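PDB 1CO6: cytochrome c2, which carries electrons through its covalently bound heme c, serving as electron donor to the oxidized bacteriochlorophyll in photophosphorylation of purple non-sulfur bacteria. Local coordinates for residues L31-E43 with N51-F63. Residues are numbered along the deposited sequence; the frame is centred on the assembly and turned at random.
Sequences LNGLFGRHSGTIE and NKNSGITWTEEVF. With HEC (heme c), chain B.
Trp58 and Leu34 meet where the two segments close over one edge of the heme: Leu34 CD1 sits over a face of the indole, 4.1 Å from the centroid of its five-membered ring. The two branches of Leu34 part, CD1 to Trp58 and CD2 to Phe63 (Leu34 CD2 to Phe63 CD1 3.9 Å), as a chi1 of 175° carries CG away from the backbone N. Phe35 points its ring edge at the face of Phe63 in a T-shaped stack, planes at 82°, while the edge of Phe63 meets the heme methyl CMB. Tryptophan suits its place because it is apolar against the heme methyl CMA yet carries an N-H: Trp58 NE1 donates to propionate oxygen O1A of the heme at 3.0 Å. Asn51 ND2 donates to the same O1A at 3.2 Å, and Gly40 N adds a weak bond. Arg37 NH1 gives a straight bond (172°) to O2A and also binds Val30 O; these donors would probably stabilise the charge of the propionate.

Behind this shell the backbones are laced together. Gly36 N donates to Trp58 O, Trp58 N to Arg37 O at 2.8 Å, and Ser39 N to Ile56 O, round a single bridge between His38 and Thr57. Gly40, at positive phi, lies with its CA 4.2 Å from Lys52 CA, a close backbone approach suited to a residue without a side chain. Ser39 OG lies 2.8 Å from Ser54 OG, the hydroxyl that closes an ST turn by accepting from Ile56 N. Together the segments build the propionate pocket of the class I cytochrome c fold, with tryptophan and arginine at one propionate.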
ATOM      1  N   LEU A  31       0.359  -6.369   0.999  1.00 12.60           N
ATOM      2  CA  LEU A  31       0.555  -5.442  -0.125  1.00 11.42           C
ATOM      3  C   LEU A  31       1.105  -6.105  -1.365  1.00 12.39           C
ATOM      4  O   LEU A  31       1.536  -5.338  -2.246  1.00 12.44           O
ATOM      5  CB  LEU A  31       1.316  -4.173   0.302  1.00  8.94           C
ATOM      6  CG  LEU A  31       0.693  -3.261   1.328  1.00  8.89           C
ATOM      7  CD1 LEU A  31       1.609  -2.079   1.623  1.00 11.95           C
ATOM      8  CD2 LEU A  31      -0.719  -2.754   0.956  1.00 11.24           C
ATOM      9  N   ASN A  32       1.093  -7.393  -1.439  1.00 13.39           N
ATOM     10  CA  ASN A  32       1.513  -8.142  -2.660  1.00 14.23           C
ATOM     11  C   ASN A  32       0.400  -7.866  -3.695  1.00 13.07           C
ATOM     12  O   ASN A  32      -0.792  -7.845  -3.320  1.00 14.87           O
ATOM     13  CB  ASN A  32       1.529  -9.646  -2.389  1.00 14.85           C
ATOM     14  CG  ASN A  32       2.772 -10.033  -1.602  1.00 18.48           C
ATOM     15  OD1 ASN A  32       3.827  -9.415  -1.802  1.00 18.93           O
ATOM     16  ND2 ASN A  32       2.581 -11.030  -0.739  1.00 19.12           N
ATOM     17  N   GLY A  33       0.798  -7.697  -4.933  1.00 13.31           N
ATOM     18  CA  GLY A  33      -0.119  -7.396  -6.036  1.00 13.20           C
ATOM     19  C   GLY A  33      -0.990  -6.185  -5.772  1.00 14.30           C
ATOM     20  O   GLY A  33      -2.183  -6.184  -6.113  1.00 12.88           O
ATOM     21  N   LEU A  34      -0.484  -5.116  -5.195  1.00 13.84           N
ATOM     22  CA  LEU A  34      -1.287  -3.941  -4.927  1.00 14.51           C
ATOM     23  C   LEU A  34      -1.793  -3.193  -6.168  1.00 15.44           C
ATOM     24  O   LEU A  34      -3.029  -2.898  -6.228  1.00 15.40           O
ATOM     25  CB  LEU A  34      -0.513  -2.989  -3.959  1.00 13.93           C
ATOM     26  CG  LEU A  34      -1.262  -1.682  -3.752  1.00 15.29           C
ATOM     27  CD1 LEU A  34      -2.481  -1.812  -2.810  1.00 15.11           C
ATOM     28  CD2 LEU A  34      -0.282  -0.675  -3.162  1.00 13.88           C
ATOM     29  N   PHE A  35      -0.908  -2.838  -7.109  1.00 14.82           N
ATOM     30  CA  PHE A  35      -1.379  -2.010  -8.255  1.00 14.94           C
ATOM     31  C   PHE A  35      -2.352  -2.752  -9.156  1.00 16.16           C
ATOM     32  O   PHE A  35      -2.011  -3.853  -9.577  1.00 14.89           O
ATOM     33  CB  PHE A  35      -0.174  -1.382  -8.986  1.00 17.27           C
ATOM     34  CG  PHE A  35       0.605  -0.499  -8.021  1.00 18.04           C
ATOM     35  CD1 PHE A  35       0.035   0.691  -7.587  1.00 18.84           C
ATOM     36  CD2 PHE A  35       1.866  -0.903  -7.584  1.00 18.35           C
ATOM     37  CE1 PHE A  35       0.724   1.493  -6.680  1.00 20.46           C
ATOM     38  CE2 PHE A  35       2.586  -0.102  -6.658  1.00 19.45           C
ATOM     39  CZ  PHE A  35       1.986   1.078  -6.219  1.00 19.58           C
ATOM     40  N   GLY A  36      -3.476  -2.100  -9.423  1.00 15.46           N
ATOM     41  CA  GLY A  36      -4.532  -2.656 -10.289  1.00 15.75           C
ATOM     42  C   GLY A  36      -5.653  -3.224  -9.472  1.00 15.83           C
ATOM     43  O   GLY A  36      -6.772  -3.402  -9.994  1.00 16.48           O
ATOM     44  N   ARG A  37      -5.355  -3.506  -8.190  1.00 17.09           N
ATOM     45  CA  ARG A  37      -6.427  -4.112  -7.334  1.00 16.41           C
ATOM     46  C   ARG A  37      -7.414  -3.061  -6.823  1.00 16.23           C
ATOM     47  O   ARG A  37      -7.062  -1.872  -6.671  1.00 14.11           O
ATOM     48  CB  ARG A  37      -5.748  -4.998  -6.312  1.00 17.74           C
ATOM     49  CG  ARG A  37      -5.538  -4.528  -4.884  1.00 19.60           C
ATOM     50  CD  ARG A  37      -5.091  -5.768  -4.062  1.00 19.31           C
ATOM     51  NE  ARG A  37      -4.881  -5.255  -2.714  1.00 20.89           N
ATOM     52  CZ  ARG A  37      -3.844  -5.477  -1.881  1.00 20.69           C
ATOM     53  NH1 ARG A  37      -3.803  -4.902  -0.656  1.00 19.25           N
ATOM     54  NH2 ARG A  37      -2.814  -6.254  -2.229  1.00 19.42           N
ATOM     55  N   HIS A  38      -8.665  -3.484  -6.643  1.00 16.34           N
ATOM     56  CA  HIS A  38      -9.761  -2.640  -6.106  1.00 17.11           C
ATOM     57  C   HIS A  38      -9.573  -2.574  -4.596  1.00 15.51           C
ATOM     58  O   HIS A  38      -9.132  -3.544  -3.949  1.00 14.74           O
ATOM     59  CB  HIS A  38     -11.164  -3.203  -6.493  1.00 19.46           C
ATOM     60  CG  HIS A  38     -11.448  -2.932  -7.939  1.00 25.47           C
ATOM     61  ND1 HIS A  38     -12.464  -2.147  -8.411  1.00 27.39           N
ATOM     62  CD2 HIS A  38     -10.745  -3.320  -9.054  1.00 27.72           C
ATOM     63  CE1 HIS A  38     -12.394  -2.097  -9.743  1.00 28.51           C
ATOM     64  NE2 HIS A  38     -11.351  -2.785 -10.163  1.00 27.61           N
ATOM     65  N   SER A  39      -9.843  -1.438  -4.015  1.00 16.17           N
ATOM     66  CA  SER A  39      -9.648  -1.315  -2.535  1.00 16.48           C
ATOM     67  C   SER A  39     -10.596  -2.250  -1.799  1.00 16.19           C
ATOM     68  O   SER A  39     -11.709  -2.552  -2.284  1.00 15.83           O
ATOM     69  CB  SER A  39      -9.796   0.124  -2.045  1.00 17.13           C
ATOM     70  OG  SER A  39     -11.085   0.615  -2.310  1.00 20.86           O
ATOM     71  N   GLY A  40     -10.185  -2.633  -0.613  1.00 15.66           N
ATOM     72  CA  GLY A  40     -10.975  -3.476   0.266  1.00 16.50           C
ATOM     73  C   GLY A  40     -11.223  -4.880  -0.188  1.00 17.11           C
ATOM     74  O   GLY A  40     -12.284  -5.441   0.224  1.00 17.69           O
ATOM     75  N   THR A  41     -10.335  -5.499  -0.950  1.00 17.89           N
ATOM     76  CA  THR A  41     -10.598  -6.860  -1.395  1.00 18.56           C
ATOM     77  C   THR A  41      -9.697  -7.930  -0.863  1.00 19.74           C
ATOM     78  O   THR A  41     -10.037  -9.070  -1.265  1.00 21.75           O
ATOM     79  CB  THR A  41     -10.769  -6.845  -2.971  1.00 19.07           C
ATOM     80  OG1 THR A  41      -9.493  -6.634  -3.618  1.00 19.01           O
ATOM     81  CG2 THR A  41     -11.787  -5.782  -3.447  1.00 18.05           C
ATOM     82  N   ILE A  42      -8.685  -7.736  -0.068  1.00 19.72           N
ATOM     83  CA  ILE A  42      -7.845  -8.838   0.451  1.00 21.18           C
ATOM     84  C   ILE A  42      -8.746  -9.657   1.377  1.00 22.27           C
ATOM     85  O   ILE A  42      -9.370  -9.091   2.271  1.00 23.03           O
ATOM     86  CB  ILE A  42      -6.530  -8.409   1.178  1.00 21.15           C
ATOM     87  CG1 ILE A  42      -5.515  -7.840   0.152  1.00 19.75           C
ATOM     88  CG2 ILE A  42      -5.865  -9.555   2.038  1.00 19.35           C
ATOM     89  CD1 ILE A  42      -5.329  -8.636  -1.178  1.00 20.28           C
ATOM     90  N   GLU A  43      -8.810 -10.946   1.118  1.00 24.92           N
ATOM     91  CA  GLU A  43      -9.669 -11.836   1.913  1.00 26.50           C
ATOM     92  C   GLU A  43      -9.106 -11.999   3.311  1.00 25.35           C
ATOM     93  O   GLU A  43      -7.883 -12.080   3.523  1.00 25.09           O
ATOM     94  CB  GLU A  43      -9.918 -13.139   1.154  1.00 31.95           C
ATOM     95  CG  GLU A  43      -8.907 -13.776   0.264  1.00 39.27           C
ATOM     96  CD  GLU A  43      -8.340 -13.412  -1.061  1.00 43.87           C
ATOM     97  OE1 GLU A  43      -8.030 -12.320  -1.558  1.00 44.12           O
ATOM     98  OE2 GLU A  43      -8.107 -14.486  -1.754  1.00 46.43           O
ATOM     99  N   ASN A  51     -12.748   2.416   3.601  1.00 11.55           N
ATOM    100  CA  ASN A  51     -11.934   1.870   2.510  1.00 11.84           C
ATOM    101  C   ASN A  51     -12.740   0.960   1.578  1.00 13.52           C
ATOM    102  O   ASN A  51     -12.780   1.144   0.341  1.00 16.11           O
ATOM    103  CB  ASN A  51     -10.717   1.155   3.154  1.00 11.67           C
ATOM    104  CG  ASN A  51      -9.942   0.395   2.100  1.00 13.41           C
ATOM    105  OD1 ASN A  51     -10.444  -0.558   1.467  1.00 15.49           O
ATOM    106  ND2 ASN A  51      -8.718   0.800   1.843  1.00 16.48           N
ATOM    107  N   LYS A  52     -13.438  -0.012   2.086  1.00 15.13           N
ATOM    108  CA  LYS A  52     -14.198  -0.986   1.326  1.00 15.30           C
ATOM    109  C   LYS A  52     -15.196  -0.424   0.330  1.00 14.81           C
ATOM    110  O   LYS A  52     -15.315  -0.984  -0.760  1.00 13.58           O
ATOM    111  CB  LYS A  52     -14.998  -1.787   2.366  1.00 19.71           C
ATOM    112  CG  LYS A  52     -15.466  -3.194   2.108  1.00 24.14           C
ATOM    113  CD  LYS A  52     -15.857  -3.765   3.482  1.00 28.32           C
ATOM    114  CE  LYS A  52     -16.825  -2.975   4.332  1.00 30.58           C
ATOM    115  NZ  LYS A  52     -16.446  -2.996   5.788  1.00 29.43           N
ATOM    116  N   ASN A  53     -15.926   0.600   0.728  1.00 15.03           N
ATOM    117  CA  ASN A  53     -16.952   1.233  -0.128  1.00 14.33           C
ATOM    118  C   ASN A  53     -16.446   2.436  -0.908  1.00 16.68           C
ATOM    119  O   ASN A  53     -17.260   3.066  -1.606  1.00 17.17           O
ATOM    120  CB  ASN A  53     -18.193   1.624   0.701  1.00 12.95           C
ATOM    121  CG  ASN A  53     -18.781   0.398   1.403  1.00 10.29           C
ATOM    122  OD1 ASN A  53     -18.801  -0.749   0.942  1.00 14.12           O
ATOM    123  ND2 ASN A  53     -19.251   0.613   2.657  1.00 12.54           N
ATOM    124  N   SER A  54     -15.148   2.721  -0.879  1.00 14.88           N
ATOM    125  CA  SER A  54     -14.605   3.906  -1.558  1.00 15.12           C
ATOM    126  C   SER A  54     -14.682   3.865  -3.066  1.00 16.43           C
ATOM    127  O   SER A  54     -14.619   4.982  -3.644  1.00 17.24           O
ATOM    128  CB  SER A  54     -13.146   4.111  -1.146  1.00 14.72           C
ATOM    129  OG  SER A  54     -12.268   3.127  -1.731  1.00 14.09           O
ATOM    130  N   GLY A  55     -14.692   2.696  -3.639  1.00 17.80           N
ATOM    131  CA  GLY A  55     -14.720   2.558  -5.123  1.00 18.83           C
ATOM    132  C   GLY A  55     -13.372   2.827  -5.756  1.00 19.91           C
ATOM    133  O   GLY A  55     -13.244   3.065  -6.982  1.00 19.73           O
ATOM    134  N   ILE A  56     -12.305   2.797  -4.958  1.00 17.52           N
ATOM    135  CA  ILE A  56     -10.991   3.088  -5.528  1.00 18.06           C
ATOM    136  C   ILE A  56     -10.363   1.845  -6.158  1.00 17.53           C
ATOM    137  O   ILE A  56     -10.480   0.703  -5.717  1.00 17.05           O
ATOM    138  CB  ILE A  56     -10.016   3.625  -4.409  1.00 18.04           C
ATOM    139  CG1 ILE A  56     -10.298   5.099  -4.112  1.00 19.02           C
ATOM    140  CG2 ILE A  56      -8.508   3.380  -4.663  1.00 16.99           C
ATOM    141  CD1 ILE A  56      -9.529   5.615  -2.862  1.00 21.11           C
ATOM    142  N   THR A  57      -9.649   2.164  -7.235  1.00 16.83           N
ATOM    143  CA  THR A  57      -8.823   1.154  -7.913  1.00 16.76           C
ATOM    144  C   THR A  57      -7.391   1.682  -7.687  1.00 17.16           C
ATOM    145  O   THR A  57      -7.132   2.876  -8.010  1.00 15.02           O
ATOM    146  CB  THR A  57      -9.142   0.925  -9.432  1.00 18.31           C
ATOM    147  OG1 THR A  57     -10.520   0.463  -9.394  1.00 18.94           O
ATOM    148  CG2 THR A  57      -8.173  -0.089 -10.057  1.00 17.84           C
ATOM    149  N   TRP A  58      -6.496   0.841  -7.206  1.00 16.64           N
ATOM    150  CA  TRP A  58      -5.123   1.304  -6.931  1.00 16.32           C
ATOM    151  C   TRP A  58      -4.193   1.388  -8.132  1.00 16.59           C
ATOM    152  O   TRP A  58      -3.500   0.428  -8.454  1.00 19.18           O
ATOM    153  CB  TRP A  58      -4.466   0.448  -5.825  1.00 15.95           C
ATOM    154  CG  TRP A  58      -5.174   0.575  -4.524  1.00 15.75           C
ATOM    155  CD1 TRP A  58      -5.889  -0.393  -3.900  1.00 13.38           C
ATOM    156  CD2 TRP A  58      -5.221   1.726  -3.682  1.00 13.82           C
ATOM    157  NE1 TRP A  58      -6.362   0.088  -2.698  1.00 14.91           N
ATOM    158  CE2 TRP A  58      -5.949   1.371  -2.531  1.00 14.04           C
ATOM    159  CE3 TRP A  58      -4.673   3.022  -3.779  1.00 14.71           C
ATOM    160  CZ2 TRP A  58      -6.223   2.280  -1.503  1.00 14.06           C
ATOM    161  CZ3 TRP A  58      -4.932   3.923  -2.760  1.00 15.37           C
ATOM    162  CH2 TRP A  58      -5.661   3.552  -1.623  1.00 14.79           C
ATOM    163  N   THR A  59      -4.208   2.534  -8.722  1.00 16.69           N
ATOM    164  CA  THR A  59      -3.333   2.865  -9.861  1.00 16.88           C
ATOM    165  C   THR A  59      -2.196   3.599  -9.156  1.00 17.40           C
ATOM    166  O   THR A  59      -2.370   3.988  -7.978  1.00 15.78           O
ATOM    167  CB  THR A  59      -4.083   3.816 -10.881  1.00 15.35           C
ATOM    168  OG1 THR A  59      -4.367   5.066 -10.187  1.00 16.26           O
ATOM    169  CG2 THR A  59      -5.363   3.231 -11.502  1.00 16.81           C
ATOM    170  N   GLU A  60      -1.114   3.822  -9.888  1.00 19.43           N
ATOM    171  CA  GLU A  60       0.035   4.577  -9.374  1.00 20.94           C
ATOM    172  C   GLU A  60      -0.311   5.993  -8.993  1.00 20.66           C
ATOM    173  O   GLU A  60       0.126   6.426  -7.905  1.00 20.49           O
ATOM    174  CB  GLU A  60       1.210   4.640 -10.341  1.00 23.82           C
ATOM    175  CG  GLU A  60       2.032   3.366 -10.497  1.00 26.76           C
ATOM    176  CD  GLU A  60       3.343   3.599 -11.209  1.00 30.16           C
ATOM    177  OE1 GLU A  60       3.962   4.662 -11.212  1.00 32.21           O
ATOM    178  OE2 GLU A  60       3.714   2.555 -11.787  1.00 32.94           O
ATOM    179  N   GLU A  61      -1.078   6.677  -9.831  1.00 20.14           N
ATOM    180  CA  GLU A  61      -1.462   8.092  -9.561  1.00 21.32           C
ATOM    181  C   GLU A  61      -2.310   8.211  -8.296  1.00 18.91           C
ATOM    182  O   GLU A  61      -2.068   9.089  -7.438  1.00 17.67           O
ATOM    183  CB  GLU A  61      -2.148   8.598 -10.807  1.00 25.55           C
ATOM    184  CG  GLU A  61      -2.936   9.849 -11.030  1.00 33.89           C
ATOM    185  CD  GLU A  61      -3.954   9.847 -12.148  1.00 37.85           C
ATOM    186  OE1 GLU A  61      -4.157  10.709 -13.009  1.00 40.40           O
ATOM    187  OE2 GLU A  61      -4.647   8.784 -12.124  1.00 40.80           O
ATOM    188  N   VAL A  62      -3.294   7.316  -8.181  1.00 17.23           N
ATOM    189  CA  VAL A  62      -4.161   7.274  -6.979  1.00 18.02           C
ATOM    190  C   VAL A  62      -3.312   6.878  -5.748  1.00 16.31           C
ATOM    191  O   VAL A  62      -3.527   7.521  -4.669  1.00 16.60           O
ATOM    192  CB  VAL A  62      -5.386   6.357  -7.164  1.00 19.31           C
ATOM    193  CG1 VAL A  62      -6.131   6.185  -5.827  1.00 20.12           C
ATOM    194  CG2 VAL A  62      -6.304   6.830  -8.295  1.00 20.92           C
ATOM    195  N   PHE A  63      -2.384   5.942  -5.893  1.00 15.40           N
ATOM    196  CA  PHE A  63      -1.536   5.574  -4.721  1.00 15.11           C
ATOM    197  C   PHE A  63      -0.740   6.799  -4.248  1.00 14.90           C
ATOM    198  O   PHE A  63      -0.573   7.111  -3.070  1.00 15.57           O
ATOM    199  CB  PHE A  63      -0.619   4.395  -5.039  1.00 17.12           C
ATOM    200  CG  PHE A  63       0.408   4.048  -3.994  1.00 15.55           C
ATOM    201  CD1 PHE A  63       0.012   3.207  -2.933  1.00 16.50           C
ATOM    202  CD2 PHE A  63       1.702   4.519  -4.035  1.00 16.45           C
ATOM    203  CE1 PHE A  63       0.940   2.823  -1.938  1.00 16.80           C
ATOM    204  CE2 PHE A  63       2.639   4.206  -3.025  1.00 16.74           C
ATOM    205  CZ  PHE A  63       2.242   3.331  -1.999  1.00 18.11           C
TER
HETATM  206 FE   HEC B 108      -1.314   1.075   5.265  1.00 10.84          FE
HETATM  207  CHA HEC B 108      -4.356   0.093   4.276  1.00 11.47           C
HETATM  208  CHB HEC B 108      -0.278   1.271   2.004  1.00 12.47           C
HETATM  209  CHC HEC B 108       1.745   2.348   6.298  1.00 12.38           C
HETATM  210  CHD HEC B 108      -2.161   0.457   8.561  1.00 12.95           C
HETATM  211  NA  HEC B 108      -2.157   0.718   3.464  1.00 13.11           N
HETATM  212  C1A HEC B 108      -3.502   0.448   3.234  1.00 13.13           C
HETATM  213  C2A HEC B 108      -3.762   0.520   1.824  1.00 13.31           C
HETATM  214  C3A HEC B 108      -2.620   0.860   1.211  1.00 13.78           C
HETATM  215  C4A HEC B 108      -1.591   1.009   2.217  1.00 13.24           C
HETATM  216  CMA HEC B 108      -2.367   1.087  -0.298  1.00 12.50           C
HETATM  217  CAA HEC B 108      -5.122   0.154   1.147  1.00 13.48           C
HETATM  218  CBA HEC B 108      -5.150  -1.394   0.982  1.00 13.37           C
HETATM  219  CGA HEC B 108      -6.339  -2.005   0.282  1.00 13.84           C
HETATM  220  O1A HEC B 108      -7.192  -1.246  -0.146  1.00 13.59           O
HETATM  221  O2A HEC B 108      -6.315  -3.260   0.224  1.00 15.09           O
HETATM  222  NB  HEC B 108       0.369   1.653   4.358  1.00 12.78           N
HETATM  223  C1B HEC B 108       0.614   1.595   2.980  1.00 12.58           C
HETATM  224  C2B HEC B 108       1.959   2.059   2.746  1.00 13.96           C
HETATM  225  C3B HEC B 108       2.500   2.392   3.921  1.00 13.05           C
HETATM  226  C4B HEC B 108       1.541   2.123   4.949  1.00 13.69           C
HETATM  227  CMB HEC B 108       2.559   2.129   1.325  1.00 12.79           C
HETATM  228  CAB HEC B 108       3.964   2.911   4.127  1.00 13.20           C
HETATM  229  CBB HEC B 108       4.182   4.233   3.682  1.00 13.78           C
HETATM  230  NC  HEC B 108      -0.408   1.349   7.065  1.00 13.07           N
HETATM  231  C1C HEC B 108       0.839   1.896   7.264  1.00 13.26           C
HETATM  232  C2C HEC B 108       1.098   1.915   8.693  1.00 14.37           C
HETATM  233  C3C HEC B 108       0.017   1.437   9.321  1.00 14.49           C
HETATM  234  C4C HEC B 108      -0.933   1.039   8.315  1.00 13.29           C
HETATM  235  CMC HEC B 108       2.392   2.473   9.319  1.00 13.51           C
HETATM  236  CAC HEC B 108      -0.134   1.202  10.880  1.00 13.78           C
HETATM  237  CBC HEC B 108       0.030   2.267  11.782  1.00 13.67           C
HETATM  238  ND  HEC B 108      -2.934   0.360   6.217  1.00 13.39           N
HETATM  239  C1D HEC B 108      -3.116   0.239   7.596  1.00 12.37           C
HETATM  240  C2D HEC B 108      -4.505  -0.159   7.840  1.00 13.42           C
HETATM  241  C3D HEC B 108      -5.105  -0.283   6.655  1.00 12.88           C
HETATM  242  C4D HEC B 108      -4.151   0.061   5.637  1.00 11.54           C
HETATM  243  CMD HEC B 108      -5.076  -0.385   9.263  1.00 11.46           C
HETATM  244  CAD HEC B 108      -6.596  -0.606   6.366  1.00 12.45           C
HETATM  245  CBD HEC B 108      -7.397   0.717   6.154  1.00 12.22           C
HETATM  246  CGD HEC B 108      -8.893   0.567   6.364  1.00 12.80           C
HETATM  247  O1D HEC B 108      -9.438   1.707   6.474  1.00 13.86           O
HETATM  248  O2D HEC B 108      -9.450  -0.557   6.398  1.00 14.03           O
HETATM  249  O   HOH W   1     -13.453  -0.421  -6.839  1.00 42.19           O
HETATM  250  O   HOH W   2     -14.231  -3.558  -1.829  1.00 33.04           O